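Aminopeptidase C (Lactobacillus rhamnosus, PDB 4K7C) probably cleaves single amino acids from the N-terminus of peptides, as a cysteine aminopeptidase of the papain-like, bleomycin hydrolase type. Local coordinates at residues E313-G318 / V411-K416; F87-F92 / F226-R231; A266-K271 / E353-G358. All coordinates share one frame; numbering follows the deposited sequence.

Interaction 1 of 3, residues E313-G318 / V411-K416; sequences ESVWFG and VVISKK. With GOL (glycerol), chain C.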
loop_
_atom_site.group_PDB
_atom_site.type_symbol
_atom_site.label_atom_id
_atom_site.label_comp_id
_atom_site.label_asym_id
_atom_site.label_seq_id
_atom_site.Cartn_x
_atom_site.Cartn_y
_atom_site.Cartn_z
ATOM N N GLU A 313 27.635 -10.714 30.830
ATOM C CA GLU A 313 28.041 -11.059 29.476
ATOM C C GLU A 313 26.930 -11.890 28.797
ATOM O O GLU A 313 26.425 -12.867 29.373
ATOM C CB GLU A 313 29.273 -11.919 29.526
ATOM C CG GLU A 313 30.512 -11.171 30.091
ATOM C CD GLU A 313 31.650 -12.085 30.618
ATOM O OE1 GLU A 313 31.614 -13.354 30.546
ATOM O OE2 GLU A 313 32.608 -11.506 31.170
ATOM N N SER A 314 26.628 -11.484 27.583
ATOM C CA SER A 314 25.668 -12.151 26.704
ATOM C C SER A 314 26.159 -13.503 26.200
ATOM O O SER A 314 27.368 -13.856 26.262
ATOM C CB SER A 314 25.294 -11.161 25.565
ATOM O OG SER A 314 26.332 -10.929 24.641
ATOM N N VAL A 315 25.255 -14.330 25.767
ATOM C CA VAL A 315 25.616 -15.696 25.462
ATOM C C VAL A 315 25.107 -16.123 24.071
ATOM O O VAL A 315 23.871 -16.191 23.867
ATOM C CB VAL A 315 25.033 -16.678 26.538
ATOM C CG1 VAL A 315 25.374 -18.108 26.259
ATOM C CG2 VAL A 315 25.474 -16.346 27.979
ATOM N N TRP A 316 26.000 -16.415 23.136
ATOM C CA TRP A 316 25.624 -16.925 21.849
ATOM C C TRP A 316 25.027 -18.324 22.052
ATOM O O TRP A 316 25.548 -19.136 22.858
ATOM C CB TRP A 316 26.848 -17.040 20.954
ATOM C CG TRP A 316 26.730 -17.406 19.541
ATOM C CD1 TRP A 316 26.881 -16.613 18.481
ATOM C CD2 TRP A 316 26.621 -18.757 18.970
ATOM N NE1 TRP A 316 26.823 -17.284 17.325
ATOM C CE2 TRP A 316 26.647 -18.609 17.580
ATOM C CE3 TRP A 316 26.337 -20.011 19.504
ATOM C CZ2 TRP A 316 26.527 -19.669 16.711
ATOM C CZ3 TRP A 316 26.278 -21.078 18.643
ATOM C CH2 TRP A 316 26.343 -20.926 17.262
ATOM N N PHE A 317 23.880 -18.545 21.398
ATOM C CA PHE A 317 23.213 -19.859 21.449
ATOM C C PHE A 317 22.557 -20.292 20.179
ATOM O O PHE A 317 22.118 -19.456 19.394
ATOM C CB PHE A 317 22.178 -19.933 22.631
ATOM C CG PHE A 317 20.845 -19.309 22.359
ATOM C CD1 PHE A 317 20.688 -17.944 22.425
ATOM C CD2 PHE A 317 19.731 -20.104 22.131
ATOM C CE1 PHE A 317 19.492 -17.335 22.174
ATOM C CE2 PHE A 317 18.472 -19.489 21.960
ATOM C CZ PHE A 317 18.369 -18.100 21.988
ATOM N N GLY A 318 22.522 -21.631 20.004
ATOM C CA GLY A 318 21.942 -22.326 18.879
ATOM C C GLY A 318 20.700 -23.100 19.268
ATOM O O GLY A 318 20.674 -23.777 20.266
ATOM N N VAL A 411 25.353 -23.463 23.551
ATOM C CA VAL A 411 25.679 -22.155 24.120
ATOM C C VAL A 411 27.234 -22.047 24.048
ATOM O O VAL A 411 27.912 -23.075 23.996
ATOM C CB VAL A 411 25.274 -21.924 25.582
ATOM C CG1 VAL A 411 23.777 -21.654 25.694
ATOM C CG2 VAL A 411 25.662 -23.097 26.470
ATOM N N VAL A 412 27.722 -20.832 23.877
ATOM C CA VAL A 412 29.135 -20.570 23.917
ATOM C C VAL A 412 29.452 -19.883 25.230
ATOM O O VAL A 412 28.954 -18.792 25.556
ATOM C CB VAL A 412 29.629 -19.777 22.702
ATOM C CG1 VAL A 412 31.100 -19.449 22.812
ATOM C CG2 VAL A 412 29.381 -20.520 21.427
ATOM N N ILE A 413 30.280 -20.560 26.053
ATOM C CA ILE A 413 30.622 -20.102 27.396
ATOM C C ILE A 413 32.144 -19.805 27.566
ATOM O O ILE A 413 32.934 -20.577 27.018
ATOM C CB ILE A 413 30.174 -21.160 28.414
ATOM C CG1 ILE A 413 28.601 -21.350 28.302
ATOM C CG2 ILE A 413 30.548 -20.772 29.796
ATOM C CD1 ILE A 413 27.808 -20.177 28.750
ATOM N N SER A 414 32.493 -18.725 28.278
ATOM C CA SER A 414 33.916 -18.483 28.634
ATOM C C SER A 414 34.363 -19.565 29.585
ATOM O O SER A 414 33.698 -19.871 30.571
ATOM C CB SER A 414 34.269 -17.142 29.241
ATOM O OG SER A 414 33.638 -16.089 28.625
ATOM N N LYS A 415 35.469 -20.174 29.198
ATOM C CA LYS A 415 36.098 -21.298 29.901
ATOM C C LYS A 415 36.278 -21.059 31.411
ATOM O O LYS A 415 36.200 -22.008 32.217
ATOM C CB LYS A 415 37.416 -21.665 29.206
ATOM C CG LYS A 415 37.275 -22.446 27.912
ATOM C CD LYS A 415 38.648 -22.620 27.229
ATOM C CE LYS A 415 38.496 -23.284 25.944
ATOM N NZ LYS A 415 39.770 -23.370 25.191
ATOM N N LYS A 416 36.517 -19.803 31.783
ATOM C CA LYS A 416 36.695 -19.477 33.170
ATOM C C LYS A 416 35.474 -19.758 34.072
ATOM O O LYS A 416 35.595 -19.769 35.275
ATOM C CB LYS A 416 37.036 -18.020 33.311
ATOM C CG LYS A 416 35.929 -17.078 32.941
ATOM C CD LYS A 416 36.521 -15.697 32.830
ATOM C CE LYS A 416 35.465 -14.661 32.681
ATOM N NZ LYS A 416 36.132 -13.349 32.987
HETATM C C1 GOL C . 31.121 -14.011 24.109
HETATM O O1 GOL C . 31.806 -13.444 25.238
HETATM C C2 GOL C . 30.822 -15.499 24.286
HETATM O O2 GOL C . 30.750 -15.941 25.651
HETATM C C3 GOL C . 29.653 -15.915 23.397
HETATM O O3 GOL C . 28.599 -16.650 23.981
HETATM O O HOH W 1 31.869 -14.405 28.114
#

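Interaction 2 of 3, residues F87-F92 / F226-R231; sequences FKIKDF and FDFEYR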
loop_
_atom_site.group_PDB
_atom_site.type_symbol
_atom_site.label_atom_id
_atom_site.label_comp_id
_atom_site.label_asym_id
_atom_site.label_seq_id
_atom_site.Cartn_x
_atom_site.Cartn_y
_atom_site.Cartn_z
ATOM N N PHE A 87 33.395 1.644 24.865
ATOM C CA PHE A 87 33.750 2.864 24.121
ATOM C C PHE A 87 32.613 3.844 24.061
ATOM O O PHE A 87 32.707 4.936 23.494
ATOM C CB PHE A 87 34.283 2.491 22.700
ATOM C CG PHE A 87 35.571 1.767 22.738
ATOM C CD1 PHE A 87 36.763 2.494 22.786
ATOM C CD2 PHE A 87 35.614 0.385 22.875
ATOM C CE1 PHE A 87 37.968 1.870 22.849
ATOM C CE2 PHE A 87 36.867 -0.284 22.971
ATOM C CZ PHE A 87 38.034 0.483 22.991
ATOM N N LYS A 88 31.482 3.473 24.654
ATOM C CA LYS A 88 30.310 4.357 24.706
ATOM C C LYS A 88 29.872 4.741 23.311
ATOM O O LYS A 88 29.740 5.923 22.922
ATOM C CB LYS A 88 30.496 5.577 25.659
ATOM C CG LYS A 88 30.903 5.219 27.083
ATOM C CD LYS A 88 31.443 6.454 27.817
ATOM C CE LYS A 88 31.016 6.498 29.285
ATOM N NZ LYS A 88 29.593 6.968 29.343
ATOM N N ILE A 89 29.560 3.711 22.540
ATOM C CA ILE A 89 29.003 3.943 21.191
ATOM C C ILE A 89 27.681 3.179 21.090
ATOM O O ILE A 89 27.628 1.973 20.674
ATOM C CB ILE A 89 29.975 3.518 20.026
ATOM C CG1 ILE A 89 31.425 3.935 20.306
ATOM C CG2 ILE A 89 29.533 4.109 18.699
ATOM C CD1 ILE A 89 32.439 3.276 19.389
ATOM N N LYS A 90 26.611 3.915 21.406
ATOM C CA LYS A 90 25.259 3.329 21.434
ATOM C C LYS A 90 24.927 2.690 20.049
ATOM O O LYS A 90 25.102 3.330 19.025
ATOM C CB LYS A 90 24.188 4.394 21.757
ATOM C CG LYS A 90 22.884 3.717 22.237
ATOM C CD LYS A 90 21.800 4.722 22.618
ATOM C CE LYS A 90 21.158 5.342 21.384
ATOM N NZ LYS A 90 20.028 6.256 21.737
ATOM N N ASP A 91 24.419 1.453 20.044
ATOM C CA ASP A 91 23.948 0.802 18.801
ATOM C C ASP A 91 25.019 0.536 17.729
ATOM O O ASP A 91 24.729 0.291 16.513
ATOM C CB ASP A 91 22.793 1.585 18.188
ATOM C CG ASP A 91 21.551 1.615 19.111
ATOM O OD1 ASP A 91 21.438 0.833 20.083
ATOM O OD2 ASP A 91 20.714 2.534 18.866
ATOM N N PHE A 92 26.264 0.610 18.146
ATOM C CA PHE A 92 27.357 0.403 17.187
ATOM C C PHE A 92 27.219 -0.983 16.520
ATOM O O PHE A 92 26.790 -1.964 17.178
ATOM C CB PHE A 92 28.686 0.434 17.899
ATOM C CG PHE A 92 29.842 0.182 16.956
ATOM C CD1 PHE A 92 30.244 1.143 16.041
ATOM C CD2 PHE A 92 30.494 -1.038 16.984
ATOM C CE1 PHE A 92 31.332 0.910 15.173
ATOM C CE2 PHE A 92 31.578 -1.253 16.124
ATOM C CZ PHE A 92 31.949 -0.312 15.197
ATOM N N PHE A 226 41.890 1.402 7.222
ATOM C CA PHE A 226 40.861 2.471 7.224
ATOM C C PHE A 226 41.009 3.361 8.448
ATOM O O PHE A 226 41.604 2.961 9.482
ATOM C CB PHE A 226 39.472 1.820 7.249
ATOM C CG PHE A 226 39.277 0.854 8.420
ATOM C CD1 PHE A 226 39.732 -0.446 8.346
ATOM C CD2 PHE A 226 38.698 1.259 9.535
ATOM C CE1 PHE A 226 39.590 -1.328 9.424
ATOM C CE2 PHE A 226 38.499 0.415 10.616
ATOM C CZ PHE A 226 38.957 -0.908 10.570
ATOM N N ASP A 227 40.407 4.534 8.367
ATOM C CA ASP A 227 40.218 5.418 9.520
ATOM C C ASP A 227 38.850 5.202 10.143
ATOM O O ASP A 227 37.883 4.908 9.420
ATOM C CB ASP A 227 40.333 6.858 9.098
ATOM C CG ASP A 227 41.702 7.262 8.690
ATOM O OD1 ASP A 227 42.705 6.503 8.776
ATOM O OD2 ASP A 227 41.778 8.452 8.303
ATOM N N PHE A 228 38.773 5.303 11.463
ATOM C CA PHE A 228 37.531 5.124 12.211
ATOM C C PHE A 228 37.236 6.453 12.920
ATOM O O PHE A 228 38.058 6.887 13.726
ATOM C CB PHE A 228 37.755 4.033 13.200
ATOM C CG PHE A 228 36.554 3.674 14.063
ATOM C CD1 PHE A 228 35.270 3.627 13.534
ATOM C CD2 PHE A 228 36.746 3.300 15.354
ATOM C CE1 PHE A 228 34.188 3.284 14.326
ATOM C CE2 PHE A 228 35.685 2.880 16.147
ATOM C CZ PHE A 228 34.404 2.879 15.622
ATOM N N GLU A 229 36.119 7.123 12.584
ATOM C CA GLU A 229 35.712 8.354 13.210
ATOM C C GLU A 229 34.291 8.133 13.816
ATOM O O GLU A 229 33.466 7.510 13.165
ATOM C CB GLU A 229 35.560 9.450 12.142
ATOM C CG GLU A 229 36.830 9.948 11.487
ATOM C CD GLU A 229 36.592 11.112 10.528
ATOM O OE1 GLU A 229 36.459 12.258 10.989
ATOM O OE2 GLU A 229 36.712 10.894 9.280
ATOM N N TYR A 230 34.067 8.562 15.036
ATOM C CA TYR A 230 32.805 8.420 15.709
ATOM C C TYR A 230 32.662 9.452 16.851
ATOM O O TYR A 230 33.618 10.095 17.229
ATOM C CB TYR A 230 32.604 7.018 16.266
ATOM C CG TYR A 230 33.537 6.673 17.388
ATOM C CD1 TYR A 230 34.825 6.145 17.146
ATOM C CD2 TYR A 230 33.151 6.874 18.702
ATOM C CE1 TYR A 230 35.690 5.880 18.163
ATOM C CE2 TYR A 230 34.009 6.564 19.723
ATOM C CZ TYR A 230 35.274 6.096 19.434
ATOM O OH TYR A 230 36.064 5.810 20.469
ATOM N N ARG A 231 31.431 9.631 17.296
ATOM C CA ARG A 231 31.100 10.358 18.501
ATOM C C ARG A 231 30.564 9.391 19.516
ATOM O O ARG A 231 29.668 8.559 19.230
ATOM C CB ARG A 231 30.078 11.468 18.247
ATOM C CG ARG A 231 30.728 12.646 17.609
ATOM C CD ARG A 231 30.005 13.939 17.822
ATOM N NE ARG A 231 30.629 15.021 17.041
ATOM C CZ ARG A 231 31.213 16.079 17.592
ATOM N NH1 ARG A 231 31.283 16.204 18.928
ATOM N NH2 ARG A 231 31.729 17.006 16.841
HETATM O O HOH W 2 35.134 6.085 22.853
#

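Interaction 3 of 3, residues A266-K271 / E353-G358; sequences APTADK and ERLDYG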
loop_
_atom_site.group_PDB
_atom_site.type_symbol
_atom_site.label_atom_id
_atom_site.label_comp_id
_atom_site.label_asym_id
_atom_site.label_seq_id
_atom_site.Cartn_x
_atom_site.Cartn_y
_atom_site.Cartn_z
ATOM N N ALA A 266 23.113 -32.642 23.660
ATOM C CA ALA A 266 22.586 -33.565 22.722
ATOM C C ALA A 266 22.468 -34.937 23.473
ATOM O O ALA A 266 23.466 -35.674 23.612
ATOM C CB ALA A 266 23.476 -33.612 21.556
ATOM N N PRO A 267 21.302 -35.212 24.058
ATOM C CA PRO A 267 21.182 -36.278 25.035
ATOM C C PRO A 267 20.956 -37.662 24.389
ATOM O O PRO A 267 20.060 -38.406 24.767
ATOM C CB PRO A 267 19.996 -35.853 25.859
ATOM C CG PRO A 267 19.113 -35.106 24.864
ATOM C CD PRO A 267 20.115 -34.307 24.073
ATOM N N THR A 268 21.772 -37.985 23.441
ATOM C CA THR A 268 21.602 -39.204 22.670
ATOM C C THR A 268 22.648 -40.212 23.094
ATOM O O THR A 268 23.662 -39.874 23.732
ATOM C CB THR A 268 21.622 -38.924 21.168
ATOM O OG1 THR A 268 22.793 -38.208 20.802
ATOM C CG2 THR A 268 20.333 -38.143 20.747
ATOM N N ALA A 269 22.371 -41.471 22.795
ATOM C CA ALA A 269 23.232 -42.558 23.325
ATOM C C ALA A 269 24.670 -42.533 22.769
ATOM O O ALA A 269 25.600 -42.966 23.449
ATOM C CB ALA A 269 22.575 -43.893 23.048
ATOM N N ASP A 270 24.853 -42.055 21.552
ATOM C CA ASP A 270 26.186 -41.982 20.946
ATOM C C ASP A 270 27.041 -40.819 21.511
ATOM O O ASP A 270 28.178 -40.653 21.086
ATOM C CB ASP A 270 26.066 -41.819 19.417
ATOM C CG ASP A 270 25.380 -40.483 18.992
ATOM O OD1 ASP A 270 24.345 -40.091 19.628
ATOM O OD2 ASP A 270 25.837 -39.847 17.973
ATOM N N LYS A 271 26.470 -39.977 22.384
ATOM C CA LYS A 271 27.146 -38.769 22.865
ATOM C C LYS A 271 27.183 -38.659 24.373
ATOM O O LYS A 271 26.518 -37.804 24.986
ATOM C CB LYS A 271 26.498 -37.525 22.233
ATOM C CG LYS A 271 26.535 -37.540 20.754
ATOM C CD LYS A 271 25.803 -36.336 20.175
ATOM C CE LYS A 271 26.062 -36.175 18.664
ATOM N NZ LYS A 271 25.248 -37.040 17.780
ATOM N N GLU A 353 14.843 -38.318 20.966
ATOM C CA GLU A 353 14.074 -38.854 19.805
ATOM C C GLU A 353 14.008 -37.805 18.683
ATOM O O GLU A 353 14.130 -38.174 17.512
ATOM C CB GLU A 353 12.678 -39.213 20.217
ATOM C CG GLU A 353 12.630 -40.439 21.102
ATOM C CD GLU A 353 11.296 -40.657 21.758
ATOM O OE1 GLU A 353 10.438 -39.742 21.854
ATOM O OE2 GLU A 353 11.084 -41.779 22.251
ATOM N N ARG A 354 13.771 -36.509 19.000
ATOM C CA ARG A 354 13.724 -35.532 17.911
ATOM C C ARG A 354 15.028 -35.411 17.126
ATOM O O ARG A 354 15.026 -35.327 15.934
ATOM C CB ARG A 354 13.337 -34.161 18.415
ATOM C CG ARG A 354 11.965 -34.053 19.003
ATOM C CD ARG A 354 11.572 -32.578 19.119
ATOM N NE ARG A 354 10.494 -32.336 20.053
ATOM C CZ ARG A 354 10.627 -32.222 21.366
ATOM N NH1 ARG A 354 11.841 -32.133 21.983
ATOM N NH2 ARG A 354 9.530 -31.998 22.043
ATOM N N LEU A 355 16.174 -35.545 17.811
ATOM C CA LEU A 355 17.464 -35.569 17.104
ATOM C C LEU A 355 17.606 -36.782 16.268
ATOM O O LEU A 355 18.014 -36.677 15.124
ATOM C CB LEU A 355 18.673 -35.486 18.125
ATOM C CG LEU A 355 18.746 -34.097 18.862
ATOM C CD1 LEU A 355 19.655 -34.027 20.063
ATOM C CD2 LEU A 355 19.210 -33.032 17.875
ATOM N N ASP A 356 17.442 -37.959 16.909
ATOM C CA ASP A 356 17.671 -39.226 16.277
ATOM C C ASP A 356 16.752 -39.399 15.082
ATOM O O ASP A 356 17.097 -40.101 14.122
ATOM C CB ASP A 356 17.497 -40.415 17.257
ATOM C CG ASP A 356 18.666 -40.600 18.214
ATOM O OD1 ASP A 356 19.756 -40.061 17.984
ATOM O OD2 ASP A 356 18.432 -41.227 19.214
ATOM N N TYR A 357 15.516 -38.870 15.167
ATOM C CA TYR A 357 14.535 -39.137 14.115
ATOM C C TYR A 357 14.392 -37.960 13.177
ATOM O O TYR A 357 13.515 -37.990 12.333
ATOM C CB TYR A 357 13.159 -39.535 14.716
ATOM C CG TYR A 357 13.151 -41.000 15.112
ATOM C CD1 TYR A 357 12.498 -41.978 14.295
ATOM C CD2 TYR A 357 13.835 -41.419 16.227
ATOM C CE1 TYR A 357 12.548 -43.286 14.641
ATOM C CE2 TYR A 357 13.911 -42.755 16.545
ATOM C CZ TYR A 357 13.230 -43.681 15.764
ATOM O OH TYR A 357 13.238 -45.039 16.060
ATOM N N GLY A 358 15.310 -36.967 13.221
ATOM C CA GLY A 358 15.283 -35.938 12.153
ATOM C C GLY A 358 14.241 -34.835 12.278
ATOM O O GLY A 358 14.035 -34.015 11.361
HETATM O O HOH W 3 19.872 -41.875 21.619
HETATM O O HOH W 4 21.943 -41.303 18.360
#

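Interaction 1 of 3, residues E313-G318 / V411-K416
Strands 315-318 and 411-414 run antiparallel, their directions 151° apart, and they diverge soon after they meet. Val412 N donates to Trp316 O at 2.9 Å, in the carbonyl plane and fairly straight (156° at the hydrogen). In the crystal a glycerol, probably from the crystallisation liquor, takes the place of the return bond from Trp316 N to Val412 O: GOL O3 accepts from Trp316 N at 2.7 Å and donates to Val412 O at 2.7 Å. The Trp316 side chain starts beside this glycerol, with CB 3.5 Å from GOL O3. CG stands anti to the backbone N (chi1 -174°), which sends the ring obliquely across Val412; CE3 comes 3.6 Å from Val412 CG2, with CD2 a little farther off. At the far end NE1 is bonded to Trp71 O, and the ring meets Trp142 edge-to-face. Val315 brings CG1, anti to its backbone N, against Val411 CB and to 4.1 Å from Ile413 CD1. Beyond, a water bonded to the glycerol's O1 and O2 donates to Glu313 OE1 at 2.7 Å and also bonds Ser414 OG; Tyr417 OH holds Glu313 OE1 as well. Strand 315-319 lies between strands 408-414 and 364-374, and strand 260-264 flanks 408-414, consistent with the beta-sheet part of a papain-like fold. Helix 298-310 packs on Val315, Val411 and Ile413, while helix 70-87 packs against Trp316.

Interaction 2 of 3, residues F87-F92 / F226-R231
Phe92 O is gripped twice, by Arg80 NH1 and Gln84 NE2, both from helix 70-87, so the loop leaving that helix is tied back onto it. A type II turn closes the same loop, Phe92 N donating to Ile89 O at 3.2 Å, and it presents Ile89 and Phe92 to the strand. Ile89 crosses Tyr230 at about a right angle: CD1 sits over one face of the ring, 3.8 Å from its centroid and 17° off the normal, in a CH-pi contact, while Ile89 CG1 lies 3.7 Å from Tyr230 CE2. Strand 226-231 pairs with 237-243 as a two-stranded antiparallel hairpin, and Phe228 and Tyr230 point from it toward the loop, Tyr230 CD1 resting over a face of the Phe228 ring. Phe92 CE1 meets Phe228 CZ tip to tip at 3.7 Å, the ring planes at 62°. A water joins Tyr230 OH, at 2.6 Å, to Phe87 O, to which it donates at 2.8 Å. An alanine in place of Tyr230 would remove the face under Ile89 and the hydroxyl holding this water, and would probably loosen the loop on the hairpin. Arg231 bonds Lys235 O and, through NH2, Phe52 O of the second subunit.

Interaction 3 of 3, residues A266-K271 / E353-G358
A type I turn, Thr268 to Lys271, in the loop between strands 260-264 and 275-279 faces the last turn of helix 351-356. Leu355 supplies the apolar half of the contact. Leu355 CD1 lies 4.1 Å from Ala266 CB and 4.0 Å from Pro267 CD, the side chains of Leu355 and Pro267 crossing at about a right angle. Thr268 and Asp356 slide past each other in opposite directions, with the methyl CG2 of Thr268, anti to its carbonyl carbon, 3.4 Å from Asp356 OD1. Thr268 OG1 donates to the syn lone pair of Asp270 OD1 at 2.7 Å, and Lys271 NZ to that of Asp270 OD2 at 2.9 Å in a salt bridge. Two waters link the segments. One accepts from Ala269 N and donates to Asp356 OD2 at 2.9 Å; the other donates to Asp270 OD1 and, at 2.5 Å, to Asp356 OD1, probably easing the repulsion of two neighbouring carboxylates. Lys271 also pairs with Asp440, and Leu123 of the third subunit packs on Asp356. Just beyond, Gly358 takes positive phi and Glu359 N returns to Arg354 O, the Schellman motif that commonly ends an alpha-helix.

Overall arrangement
Interaction 1 lies deepest, its centre about 13 Å from the centre of the chain, and joins two strands by a backbone hydrogen bond and apolar side chains; interaction 3 is also buried although farther out, interaction 2 is only partly buried, and both join loops to regular elements through side chains and water. Interactions 1 and 2 share helix 70-87, which packs on Trp316 and ends in the loop of residues 87-92. Interactions 1 and 3 share strand 260-264, which flanks 408-414 and leads into the loop 266-271. Aromatic packing dominates interaction 2, whereas carboxylates and waters mark interaction 3. These two lie on opposite sides of the chain's centre and adjoin different subunits.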